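CghA (Chaetomium globosum, PDB 6KBC) belongs to a family of almost entirely beta proteins with two calycin-like domains and holds the ligand WK1 in a pocket. Local coordinates at residues A[49-54]-A[224-229]; A[62-67]-A[77-82]; A[91-96]-A[151-156]. One frame throughout, in Å; residues are numbered along the deposited sequence.

The three contacts lie in the N-terminal calycin-like domain and follow a run of neighbouring antiparallel strands, 223-231, 46-54, 60-69, 77-85 and 90-96. Interaction 1 joins the first two, interaction 2 the hairpin of strands 60-69 and 77-85, and interaction 3 packs strand 90-96 against the turn and start of strand 154-162. Centres of interactions 1 and 2, and of 2 and 3, are about 10 Å apart; those of 1 and 3 about 17 Å. Along the chain, interactions 2 and 3 follow one another inside the long loop that interaction 1 closes. L50, then S65, F67, A80 and N82, then H94 line one pocket for WK1.

Interaction 1 of 3, residues A[49-54]-A[224-229]; sequences WLFDAM and GGMDRS
W49 and R228 face each other as a non-hydrogen-bonded antiparallel pair, and their side chains form a flat stack. The R228 guanidinium lies over one face of the indole, centres 4.2 Å apart and planes at 17°. Its CZ and NH1 sit above W49 CE2 and CZ2, while CD makes a CH-pi contact with the five-membered ring. Polar partners steady both groups: W49 NE1 donates to L33 O, R228 NE to N32 O, and R228 NH2 forms a salt bridge with E47.

M226 touches both rings on this face. Its CE meets the indole at the edge, 3.7 Å from W49 CD1, and its CG presses on F51, 3.3 Å from CE2. CG is anti to the backbone N (chi1 -166°), which puts it beside that ring, and SD adds an oblique Met-aromatic contact with F51.

L50 carries the opposite face. Its N donates almost straight to D227 O (2.8 Å, 171°), and D227 N returns a bond to L50 O. The two side chains run alongside each other, with L50 CB 3.9 Å from D227 CB, and L50 also touches WK1. Two residues on, D52 OD1 accepts from G225 N at 2.8 Å. D52 OD2 and D227 OD1 each form a salt bridge with R246, which would offset their like charges.

Strand 60-69 flanks 49-54 and strand 181-200 flanks 224-229, F135 packs on W49 and F51, and strand 239-249 brings F244 and R246 against the L50 face.

Interaction 2 of 3, residues A[62-67]-A[77-82]; sequences FTVSFF and FRAAIN. With WK1 ((2S)-3-[(2S,4E)-4-[[(1R,2S,4aR,6S,8R,8aS)-2-[(E)-but-2-en-2-yl]-6,8-dimethyl-1,2,4a,5,6,7,8,8a-octahydronaphthalen-1-yl]-oxidanyl-methylidene]-3,5-bis(oxidanylidene)pyrrolidin-2-yl]-2-methyl-2-oxidanyl-propanoic acid), chain B.
F62 and I81 make the closest side-chain contact between the two strands, F62 CE1 standing 3.4 Å from I81 CG2. I81 CG2 is anti to the backbone N (chi1 of CG1 -58°), which directs it at the F62 ring, while CG1 runs alongside V64 and meets V64 CG2 at 3.7 Å. A79 CB fills in between V64 CG2 and F66 CD2. This face is packed from beyond by F148 and V146 of strand 143-150, and F66 meets the rings of F135 and W118 edge-to-face.

The two strands form an antiparallel beta hairpin, a building unit of the up-and-down sheets of calycin-like folds. Paired backbone bonds tie T63 to N82 and S65 to A80, A80 N reaching S65 O at 2.8 Å. Toward the F67 end the pairing is longer on one side, with R78 N 3.2 Å from F67 O and the bond bent to 145°; W118 NE1 also donates to that oxygen.

The other face, carrying S65, A80 and N82, opens to the WK1 pocket, with W349 and W350 of strand 348-353 packing at its T63-N82 end. S65 OG donates to WK1 O5 at 2.7 Å, its CB lying over one face of the F67 ring. N82 ND2 gives a bond to WK1 O1 (2.9 Å, 160°), while its OD1 pairs with S92 OG, consistent with the amide being held in this orientation. A80 CB touches both WK1 C20 and F67 CE2, and F67 CE1 reaches WK1 C11 at 3.6 Å. F67 and R78 are partly exposed, their side chains meeting through CB atoms; R78 sends NH2 to A75 O.

Interaction 3 of 3, residues A[91-96]-A[151-156]; sequences WSQHLV and PGRITG. With WK1 ((2S)-3-[(2S,4E)-4-[[(1R,2S,4aR,6S,8R,8aS)-2-[(E)-but-2-en-2-yl]-6,8-dimethyl-1,2,4a,5,6,7,8,8a-octahydronaphthalen-1-yl]-oxidanyl-methylidene]-3,5-bis(oxidanylidene)pyrrolidin-2-yl]-2-methyl-2-oxidanyl-propanoic acid), chain B.
Q93 OE1 comes up against the aliphatic part of R153, 3.4 Å from CG, the two side chains crossing at about a right angle. Next to them the six-membered part of W91 leans on the turn: CZ2 is 3.5 Å from R153 O, and CH2 is 4.0 Å from I154 CB. With CG anti to the backbone N (chi1 -170°), the W91 indole is carried toward the turn. L95 CD1 completes the apolar patch, touching I154 CG2 at 4.2 Å. A water links the two sides, accepting from Q93 NE2 and donating to G152 O.

Strand 143-150 turns back into strand 154-162 through a classic beta bulge, two residues, R153 and I154, standing opposite the single A150. R153 folds over this turn, NH2 donating in the guanidinium plane to P151 O at 3.1 Å; R130 O and T131 OG1 hold the same group from outside. W91 NE1 donates to H199 O of strand 181-200, and F198 meets the indole edge-to-face.

On the other face of strand 91-96, H94 points into the pocket. Its NE2 donates to WK1 O at 2.6 Å, with that oxygen in the imidazole plane, and R78 NH1 is hydrogen-bonded to ND1.

Interaction 1 of 3, residues A[49-54]-A[224-229]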
loop_
_atom_site.group_PDB
_atom_site.type_symbol
_atom_site.label_atom_id
_atom_site.label_comp_id
_atom_site.label_asym_id
_atom_site.label_seq_id
_atom_site.Cartn_x
_atom_site.Cartn_y
_atom_site.Cartn_z
ATOM N N TRP A 49 3.595 5.953 5.255
ATOM C CA TRP A 49 2.937 6.787 4.261
ATOM C C TRP A 49 3.334 6.239 2.900
ATOM O O TRP A 49 4.518 6.256 2.550
ATOM C CB TRP A 49 3.360 8.257 4.387
ATOM C CG TRP A 49 2.974 8.907 5.689
ATOM C CD1 TRP A 49 1.923 9.757 5.905
ATOM C CD2 TRP A 49 3.632 8.756 6.947
ATOM N NE1 TRP A 49 1.898 10.150 7.219
ATOM C CE2 TRP A 49 2.934 9.546 7.881
ATOM C CE3 TRP A 49 4.745 8.028 7.378
ATOM C CZ2 TRP A 49 3.312 9.627 9.219
ATOM C CZ3 TRP A 49 5.119 8.112 8.707
ATOM C CH2 TRP A 49 4.402 8.900 9.610
ATOM N N LEU A 50 2.361 5.738 2.149
ATOM C CA LEU A 50 2.635 5.087 0.872
ATOM C C LEU A 50 2.102 5.932 -0.274
ATOM O O LEU A 50 0.967 6.414 -0.225
ATOM C CB LEU A 50 1.998 3.688 0.810
ATOM C CG LEU A 50 2.107 2.872 -0.493
ATOM C CD1 LEU A 50 2.128 1.371 -0.156
ATOM C CD2 LEU A 50 0.963 3.182 -1.484
ATOM N N PHE A 51 2.906 6.066 -1.328
ATOM C CA PHE A 51 2.512 6.785 -2.536
ATOM C C PHE A 51 2.914 5.933 -3.726
ATOM O O PHE A 51 4.042 5.446 -3.780
ATOM C CB PHE A 51 3.191 8.164 -2.657
ATOM C CG PHE A 51 2.961 9.077 -1.479
ATOM C CD1 PHE A 51 3.723 8.950 -0.329
ATOM C CD2 PHE A 51 2.007 10.082 -1.543
ATOM C CE1 PHE A 51 3.513 9.807 0.757
ATOM C CE2 PHE A 51 1.795 10.941 -0.468
ATOM C CZ PHE A 51 2.551 10.799 0.682
ATOM N N ASP A 52 2.022 5.773 -4.697
ATOM C CA ASP A 52 2.409 4.957 -5.835
ATOM C C ASP A 52 1.823 5.519 -7.119
ATOM O O ASP A 52 1.022 6.459 -7.119
ATOM C CB ASP A 52 2.003 3.480 -5.665
ATOM C CG ASP A 52 0.517 3.297 -5.438
ATOM O OD1 ASP A 52 -0.271 4.171 -5.877
ATOM O OD2 ASP A 52 0.129 2.264 -4.832
ATOM N N ALA A 53 2.229 4.906 -8.223
ATOM C CA ALA A 53 1.775 5.327 -9.534
ATOM C C ALA A 53 2.049 4.181 -10.487
ATOM O O ALA A 53 3.081 3.522 -10.380
ATOM C CB ALA A 53 2.521 6.579 -9.993
ATOM N N MET A 54 1.136 3.934 -11.414
ATOM C CA MET A 54 1.511 3.035 -12.487
ATOM C C MET A 54 0.845 3.479 -13.763
ATOM O O MET A 54 -0.214 4.102 -13.732
ATOM C CB MET A 54 1.124 1.602 -12.189
ATOM C CG MET A 54 -0.360 1.392 -12.117
ATOM S SD MET A 54 -0.549 -0.358 -11.767
ATOM C CE MET A 54 -0.024 -1.076 -13.307
ATOM N N GLY A 224 -2.728 6.119 -9.298
ATOM C CA GLY A 224 -2.103 5.682 -8.070
ATOM C C GLY A 224 -2.912 6.193 -6.905
ATOM O O GLY A 224 -3.989 6.770 -7.077
ATOM N N GLY A 225 -2.385 5.975 -5.720
ATOM C CA GLY A 225 -3.093 6.424 -4.525
ATOM C C GLY A 225 -2.136 6.703 -3.406
ATOM O O GLY A 225 -0.946 6.497 -3.573
ATOM N N MET A 226 -2.692 7.158 -2.302
ATOM C CA MET A 226 -1.912 7.438 -1.092
ATOM C C MET A 226 -2.511 6.576 0.016
ATOM O O MET A 226 -3.697 6.626 0.202
ATOM C CB MET A 226 -1.975 8.917 -0.732
ATOM C CG MET A 226 -0.942 9.302 0.273
ATOM S SD MET A 226 -1.564 9.050 1.906
ATOM C CE MET A 226 -0.050 8.927 2.841
ATOM N N ASP A 227 -1.687 5.728 0.610
ATOM C CA ASP A 227 -2.125 4.816 1.689
ATOM C C ASP A 227 -1.457 5.257 2.988
ATOM O O ASP A 227 -0.332 5.660 2.949
ATOM C CB ASP A 227 -1.825 3.357 1.373
ATOM C CG ASP A 227 -2.632 2.776 0.227
ATOM O OD1 ASP A 227 -2.942 3.485 -0.683
ATOM O OD2 ASP A 227 -2.931 1.620 0.284
ATOM N N ARG A 228 -2.167 5.089 4.083
ATOM C CA ARG A 228 -1.686 5.526 5.388
ATOM C C ARG A 228 -1.887 4.393 6.372
ATOM O O ARG A 228 -2.973 3.811 6.432
ATOM C CB ARG A 228 -2.429 6.781 5.854
ATOM C CG ARG A 228 -2.163 7.195 7.289
ATOM C CD ARG A 228 -0.724 7.585 7.538
ATOM N NE ARG A 228 -0.626 8.302 8.810
ATOM C CZ ARG A 228 0.178 7.970 9.818
ATOM N NH1 ARG A 228 0.985 6.925 9.733
ATOM N NH2 ARG A 228 0.179 8.702 10.926
ATOM N N SER A 229 -0.848 4.091 7.141
ATOM C CA SER A 229 -0.890 2.977 8.065
ATOM C C SER A 229 -0.140 3.331 9.338
ATOM O O SER A 229 0.825 4.105 9.321
ATOM C CB SER A 229 -0.278 1.724 7.450
ATOM O OG SER A 229 -0.196 0.659 8.393
#

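Interaction 2 of 3, residues A[62-67]-A[77-82]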
loop_
_atom_site.group_PDB
_atom_site.type_symbol
_atom_site.label_atom_id
_atom_site.label_comp_id
_atom_site.label_asym_id
_atom_site.label_seq_id
_atom_site.Cartn_x
_atom_site.Cartn_y
_atom_site.Cartn_z
ATOM N N PHE A 62 5.505 2.299 -9.913
ATOM C CA PHE A 62 6.385 2.944 -8.957
ATOM C C PHE A 62 5.680 2.962 -7.616
ATOM O O PHE A 62 4.485 3.231 -7.545
ATOM C CB PHE A 62 6.728 4.388 -9.381
ATOM C CG PHE A 62 7.618 5.098 -8.398
ATOM C CD1 PHE A 62 8.989 4.997 -8.499
ATOM C CD2 PHE A 62 7.076 5.845 -7.362
ATOM C CE1 PHE A 62 9.815 5.617 -7.580
ATOM C CE2 PHE A 62 7.896 6.486 -6.440
ATOM C CZ PHE A 62 9.266 6.365 -6.547
ATOM N N THR A 63 6.426 2.698 -6.557
ATOM C CA THR A 63 5.838 2.810 -5.235
ATOM C C THR A 63 6.939 3.191 -4.263
ATOM O O THR A 63 8.088 2.766 -4.405
ATOM C CB THR A 63 5.134 1.512 -4.804
ATOM O OG1 THR A 63 4.389 1.748 -3.599
ATOM C CG2 THR A 63 6.135 0.374 -4.579
ATOM N N VAL A 64 6.581 4.029 -3.305
ATOM C CA VAL A 64 7.473 4.396 -2.221
ATOM C C VAL A 64 6.672 4.316 -0.934
ATOM O O VAL A 64 5.512 4.745 -0.884
ATOM C CB VAL A 64 8.073 5.808 -2.435
ATOM C CG1 VAL A 64 6.966 6.845 -2.624
ATOM C CG2 VAL A 64 8.982 6.185 -1.290
ATOM N N SER A 65 7.268 3.729 0.091
ATOM C CA SER A 65 6.702 3.765 1.427
ATOM C C SER A 65 7.676 4.538 2.296
ATOM O O SER A 65 8.855 4.180 2.374
ATOM C CB SER A 65 6.459 2.352 1.984
ATOM O OG SER A 65 5.364 1.746 1.318
ATOM N N PHE A 66 7.193 5.620 2.899
ATOM C CA PHE A 66 7.949 6.345 3.906
ATOM C C PHE A 66 7.678 5.691 5.255
ATOM O O PHE A 66 6.531 5.669 5.719
ATOM C CB PHE A 66 7.558 7.817 3.931
ATOM C CG PHE A 66 7.910 8.564 2.669
ATOM C CD1 PHE A 66 7.063 8.534 1.572
ATOM C CD2 PHE A 66 9.085 9.305 2.584
ATOM C CE1 PHE A 66 7.376 9.239 0.401
ATOM C CE2 PHE A 66 9.402 10.010 1.420
ATOM C CZ PHE A 66 8.548 9.970 0.331
ATOM N N PHE A 67 8.729 5.167 5.877
ATOM C CA PHE A 67 8.624 4.381 7.096
ATOM C C PHE A 67 9.211 5.124 8.289
ATOM O O PHE A 67 10.282 5.731 8.191
ATOM C CB PHE A 67 9.367 3.048 6.963
ATOM C CG PHE A 67 8.673 2.025 6.112
ATOM C CD1 PHE A 67 7.367 1.645 6.378
ATOM C CD2 PHE A 67 9.353 1.398 5.077
ATOM C CE1 PHE A 67 6.738 0.667 5.605
ATOM C CE2 PHE A 67 8.733 0.423 4.305
ATOM C CZ PHE A 67 7.425 0.057 4.571
ATOM N N PHE A 77 14.191 5.162 10.017
ATOM C CA PHE A 77 13.599 6.084 9.055
ATOM C C PHE A 77 14.077 5.732 7.659
ATOM O O PHE A 77 15.284 5.660 7.405
ATOM C CB PHE A 77 13.943 7.532 9.392
ATOM C CG PHE A 77 13.735 7.861 10.829
ATOM C CD1 PHE A 77 12.552 7.509 11.456
ATOM C CD2 PHE A 77 14.722 8.493 11.566
ATOM C CE1 PHE A 77 12.344 7.793 12.785
ATOM C CE2 PHE A 77 14.523 8.776 12.904
ATOM C CZ PHE A 77 13.334 8.422 13.514
ATOM N N ARG A 78 13.125 5.539 6.755
ATOM C CA ARG A 78 13.409 4.792 5.545
ATOM C C ARG A 78 12.334 5.146 4.533
ATOM O O ARG A 78 11.151 5.199 4.879
ATOM C CB ARG A 78 13.406 3.297 5.887
ATOM C CG ARG A 78 13.878 2.320 4.862
ATOM C CD ARG A 78 13.687 0.938 5.477
ATOM N NE ARG A 78 14.481 0.752 6.692
ATOM C CZ ARG A 78 15.743 0.328 6.725
ATOM N NH1 ARG A 78 16.367 -0.023 5.610
ATOM N NH2 ARG A 78 16.367 0.208 7.889
ATOM N N ALA A 79 12.746 5.435 3.310
ATOM C CA ALA A 79 11.830 5.522 2.179
ATOM C C ALA A 79 12.154 4.313 1.324
ATOM O O ALA A 79 13.233 4.246 0.726
ATOM C CB ALA A 79 11.988 6.824 1.397
ATOM N N ALA A 80 11.251 3.336 1.312
ATOM C CA ALA A 80 11.467 2.114 0.550
ATOM C C ALA A 80 10.863 2.312 -0.829
ATOM O O ALA A 80 9.660 2.560 -0.949
ATOM C CB ALA A 80 10.842 0.902 1.242
ATOM N N ILE A 81 11.691 2.187 -1.866
ATOM C CA ILE A 81 11.305 2.554 -3.221
ATOM C C ILE A 81 11.396 1.343 -4.131
ATOM O O ILE A 81 12.388 0.607 -4.105
ATOM C CB ILE A 81 12.184 3.692 -3.778
ATOM C CG1 ILE A 81 12.105 4.917 -2.873
ATOM C CG2 ILE A 81 11.733 4.047 -5.189
ATOM C CD1 ILE A 81 13.325 5.833 -2.993
ATOM N N ASN A 82 10.380 1.167 -4.969
ATOM C CA ASN A 82 10.411 0.131 -5.989
ATOM C C ASN A 82 9.910 0.714 -7.299
ATOM O O ASN A 82 8.921 1.449 -7.319
ATOM C CB ASN A 82 9.553 -1.069 -5.593
ATOM C CG ASN A 82 10.140 -1.824 -4.427
ATOM O OD1 ASN A 82 11.017 -2.659 -4.612
ATOM N ND2 ASN A 82 9.688 -1.507 -3.212
HETATM O O WK1 B . 11.935 -3.302 0.808
HETATM C C17 WK1 B . 11.023 -2.982 0.089
HETATM O O1 WK1 B . 11.178 -2.272 -0.865
HETATM C C19 WK1 B . 9.659 -3.471 0.358
HETATM O O2 WK1 B . 9.615 -4.390 1.396
HETATM C C18 WK1 B . 9.159 -4.200 -0.851
HETATM C C20 WK1 B . 8.905 -2.225 0.734
HETATM C C22 WK1 B . 7.449 -2.442 0.665
HETATM N N WK1 B . 6.578 -1.293 0.824
HETATM C C21 WK1 B . 5.590 -1.596 1.659
HETATM O O5 WK1 B . 4.639 -0.742 1.962
HETATM C C23 WK1 B . 6.867 -3.398 1.580
HETATM O O4 WK1 B . 7.319 -4.614 1.811
HETATM C C24 WK1 B . 5.681 -2.951 2.224
HETATM C C16 WK1 B . 4.848 -3.692 3.164
HETATM O O3 WK1 B . 5.197 -4.887 3.449
HETATM C C9 WK1 B . 3.581 -3.125 3.650
HETATM C C8 WK1 B . 2.633 -3.525 2.484
HETATM C C12 WK1 B . 3.139 -3.438 1.059
HETATM C C13 WK1 B . 2.919 -2.396 0.289
HETATM C C90 WK1 B . 3.437 -2.337 -1.108
HETATM C C14 WK1 B . 3.920 -4.563 0.481
HETATM C C7 WK1 B . 2.124 -4.927 2.635
HETATM C C6 WK1 B . 1.560 -5.275 3.761
HETATM C C3 WK1 B . 1.721 -4.340 4.917
HETATM C C4 WK1 B . 3.087 -3.688 4.975
HETATM C C5 WK1 B . 2.998 -2.569 5.995
HETATM C C11 WK1 B . 4.356 -1.997 6.251
HETATM C C2 WK1 B . 1.280 -4.856 6.262
HETATM C C1 WK1 B . 1.019 -3.633 7.082
HETATM C C10 WK1 B . 0.361 -3.881 8.399
HETATM C C WK1 B . 2.337 -2.956 7.304
#

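Interaction 3 of 3, residues A[91-96]-A[151-156]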
loop_
_atom_site.group_PDB
_atom_site.type_symbol
_atom_site.label_atom_id
_atom_site.label_comp_id
_atom_site.label_asym_id
_atom_site.label_seq_id
_atom_site.Cartn_x
_atom_site.Cartn_y
_atom_site.Cartn_z
ATOM N N TRP A 91 13.995 -1.588 -10.162
ATOM C CA TRP A 91 14.885 -0.771 -9.357
ATOM C C TRP A 91 14.295 -0.698 -7.964
ATOM O O TRP A 91 13.158 -0.244 -7.793
ATOM C CB TRP A 91 15.027 0.625 -9.964
ATOM C CG TRP A 91 16.093 1.486 -9.370
ATOM C CD1 TRP A 91 17.360 1.680 -9.853
ATOM C CD2 TRP A 91 15.977 2.309 -8.200
ATOM N NE1 TRP A 91 18.040 2.566 -9.047
ATOM C CE2 TRP A 91 17.211 2.972 -8.033
ATOM C CE3 TRP A 91 14.951 2.549 -7.279
ATOM C CZ2 TRP A 91 17.448 3.857 -6.976
ATOM C CZ3 TRP A 91 15.184 3.433 -6.235
ATOM C CH2 TRP A 91 16.424 4.077 -6.093
ATOM N N SER A 92 15.061 -1.150 -6.979
ATOM C CA SER A 92 14.599 -1.215 -5.603
ATOM C C SER A 92 15.727 -0.748 -4.711
ATOM O O SER A 92 16.810 -1.337 -4.722
ATOM C CB SER A 92 14.167 -2.639 -5.217
ATOM O OG SER A 92 13.066 -3.076 -6.007
ATOM N N GLN A 93 15.472 0.297 -3.940
ATOM C CA GLN A 93 16.444 0.744 -2.961
ATOM C C GLN A 93 15.703 1.356 -1.789
ATOM O O GLN A 93 14.590 1.870 -1.935
ATOM C CB GLN A 93 17.421 1.769 -3.548
ATOM C CG GLN A 93 18.479 1.196 -4.463
ATOM C CD GLN A 93 19.516 2.235 -4.828
ATOM O OE1 GLN A 93 19.733 3.192 -4.081
ATOM N NE2 GLN A 93 20.160 2.060 -5.979
ATOM N N HIS A 94 16.333 1.281 -0.625
ATOM C CA HIS A 94 15.929 2.041 0.543
ATOM C C HIS A 94 16.809 3.271 0.653
ATOM O O HIS A 94 18.028 3.187 0.486
ATOM C CB HIS A 94 16.062 1.211 1.816
ATOM C CG HIS A 94 15.149 0.028 1.866
ATOM N ND1 HIS A 94 15.176 -0.889 2.894
ATOM C CD2 HIS A 94 14.172 -0.378 1.022
ATOM C CE1 HIS A 94 14.260 -1.817 2.676
ATOM N NE2 HIS A 94 13.632 -1.525 1.550
ATOM N N LEU A 95 16.182 4.408 0.906
ATOM C CA LEU A 95 16.881 5.611 1.344
ATOM C C LEU A 95 16.752 5.643 2.859
ATOM O O LEU A 95 15.704 6.006 3.393
ATOM C CB LEU A 95 16.289 6.858 0.705
ATOM C CG LEU A 95 16.205 6.849 -0.815
ATOM C CD1 LEU A 95 15.612 8.163 -1.304
ATOM C CD2 LEU A 95 17.582 6.616 -1.400
ATOM N N VAL A 96 17.798 5.221 3.549
ATOM C CA VAL A 96 17.828 5.254 5.004
ATOM C C VAL A 96 18.400 6.597 5.433
ATOM O O VAL A 96 19.494 6.978 5.004
ATOM C CB VAL A 96 18.661 4.092 5.562
ATOM C CG1 VAL A 96 18.543 4.037 7.082
ATOM C CG2 VAL A 96 18.227 2.771 4.923
ATOM N N PRO A 151 21.098 12.206 -5.106
ATOM C CA PRO A 151 21.999 12.139 -6.266
ATOM C C PRO A 151 22.777 10.833 -6.311
ATOM O O PRO A 151 23.222 10.312 -5.283
ATOM C CB PRO A 151 22.922 13.351 -6.073
ATOM C CG PRO A 151 22.728 13.786 -4.651
ATOM C CD PRO A 151 21.334 13.404 -4.285
ATOM N N GLY A 152 22.916 10.289 -7.520
ATOM C CA GLY A 152 23.519 8.987 -7.700
ATOM C C GLY A 152 22.595 7.813 -7.448
ATOM O O GLY A 152 23.044 6.663 -7.548
ATOM N N ARG A 153 21.322 8.064 -7.128
ATOM C CA ARG A 153 20.342 7.004 -6.903
ATOM C C ARG A 153 19.016 7.341 -7.579
ATOM O O ARG A 153 18.638 6.694 -8.561
ATOM C CB ARG A 153 20.142 6.776 -5.405
ATOM C CG ARG A 153 21.339 6.127 -4.718
ATOM C CD ARG A 153 21.488 6.633 -3.294
ATOM N NE ARG A 153 21.946 8.021 -3.272
ATOM C CZ ARG A 153 21.902 8.806 -2.202
ATOM N NH1 ARG A 153 21.411 8.346 -1.058
ATOM N NH2 ARG A 153 22.336 10.056 -2.280
ATOM N N ILE A 154 18.308 8.353 -7.079
ATOM C CA ILE A 154 16.999 8.709 -7.627
ATOM C C ILE A 154 16.759 10.202 -7.443
ATOM O O ILE A 154 16.999 10.757 -6.365
ATOM C CB ILE A 154 15.860 7.886 -6.981
ATOM C CG1 ILE A 154 14.507 8.272 -7.590
ATOM C CG2 ILE A 154 15.841 8.063 -5.472
ATOM C CD1 ILE A 154 13.340 7.435 -7.084
ATOM N N THR A 155 16.269 10.851 -8.498
ATOM C CA THR A 155 15.840 12.240 -8.430
ATOM C C THR A 155 14.570 12.416 -9.242
ATOM O O THR A 155 14.384 11.781 -10.285
ATOM C CB THR A 155 16.904 13.214 -8.970
ATOM O OG1 THR A 155 17.111 12.959 -10.364
ATOM C CG2 THR A 155 18.215 13.061 -8.225
ATOM N N GLY A 156 13.712 13.303 -8.779
ATOM C CA GLY A 156 12.537 13.620 -9.545
ATOM C C GLY A 156 11.329 13.650 -8.662
ATOM O O GLY A 156 11.424 13.707 -7.434
HETATM O O WK1 B . 11.935 -3.302 0.808
HETATM C C17 WK1 B . 11.023 -2.982 0.089
HETATM O O1 WK1 B . 11.178 -2.272 -0.865
HETATM C C19 WK1 B . 9.659 -3.471 0.358
HETATM O O2 WK1 B . 9.615 -4.390 1.396
HETATM C C18 WK1 B . 9.159 -4.200 -0.851
HETATM C C20 WK1 B . 8.905 -2.225 0.734
HETATM C C22 WK1 B . 7.449 -2.442 0.665
HETATM N N WK1 B . 6.578 -1.293 0.824
HETATM C C21 WK1 B . 5.590 -1.596 1.659
HETATM O O5 WK1 B . 4.639 -0.742 1.962
HETATM C C23 WK1 B . 6.867 -3.398 1.580
HETATM O O4 WK1 B . 7.319 -4.614 1.811
HETATM C C24 WK1 B . 5.681 -2.951 2.224
HETATM C C16 WK1 B . 4.848 -3.692 3.164
HETATM O O3 WK1 B . 5.197 -4.887 3.449
HETATM C C9 WK1 B . 3.581 -3.125 3.650
HETATM C C8 WK1 B . 2.633 -3.525 2.484
HETATM C C12 WK1 B . 3.139 -3.438 1.059
HETATM C C13 WK1 B . 2.919 -2.396 0.289
HETATM C C90 WK1 B . 3.437 -2.337 -1.108
HETATM C C14 WK1 B . 3.920 -4.563 0.481
HETATM C C7 WK1 B . 2.124 -4.927 2.635
HETATM C C6 WK1 B . 1.560 -5.275 3.761
HETATM C C3 WK1 B . 1.721 -4.340 4.917
HETATM C C4 WK1 B . 3.087 -3.688 4.975
HETATM C C5 WK1 B . 2.998 -2.569 5.995
HETATM C C11 WK1 B . 4.356 -1.997 6.251
HETATM C C2 WK1 B . 1.280 -4.856 6.262
HETATM C C1 WK1 B . 1.019 -3.633 7.082
HETATM C C10 WK1 B . 0.361 -3.881 8.399
HETATM C C WK1 B . 2.337 -2.956 7.304
HETATM O O HOH W 1 22.653 3.544 -6.920
#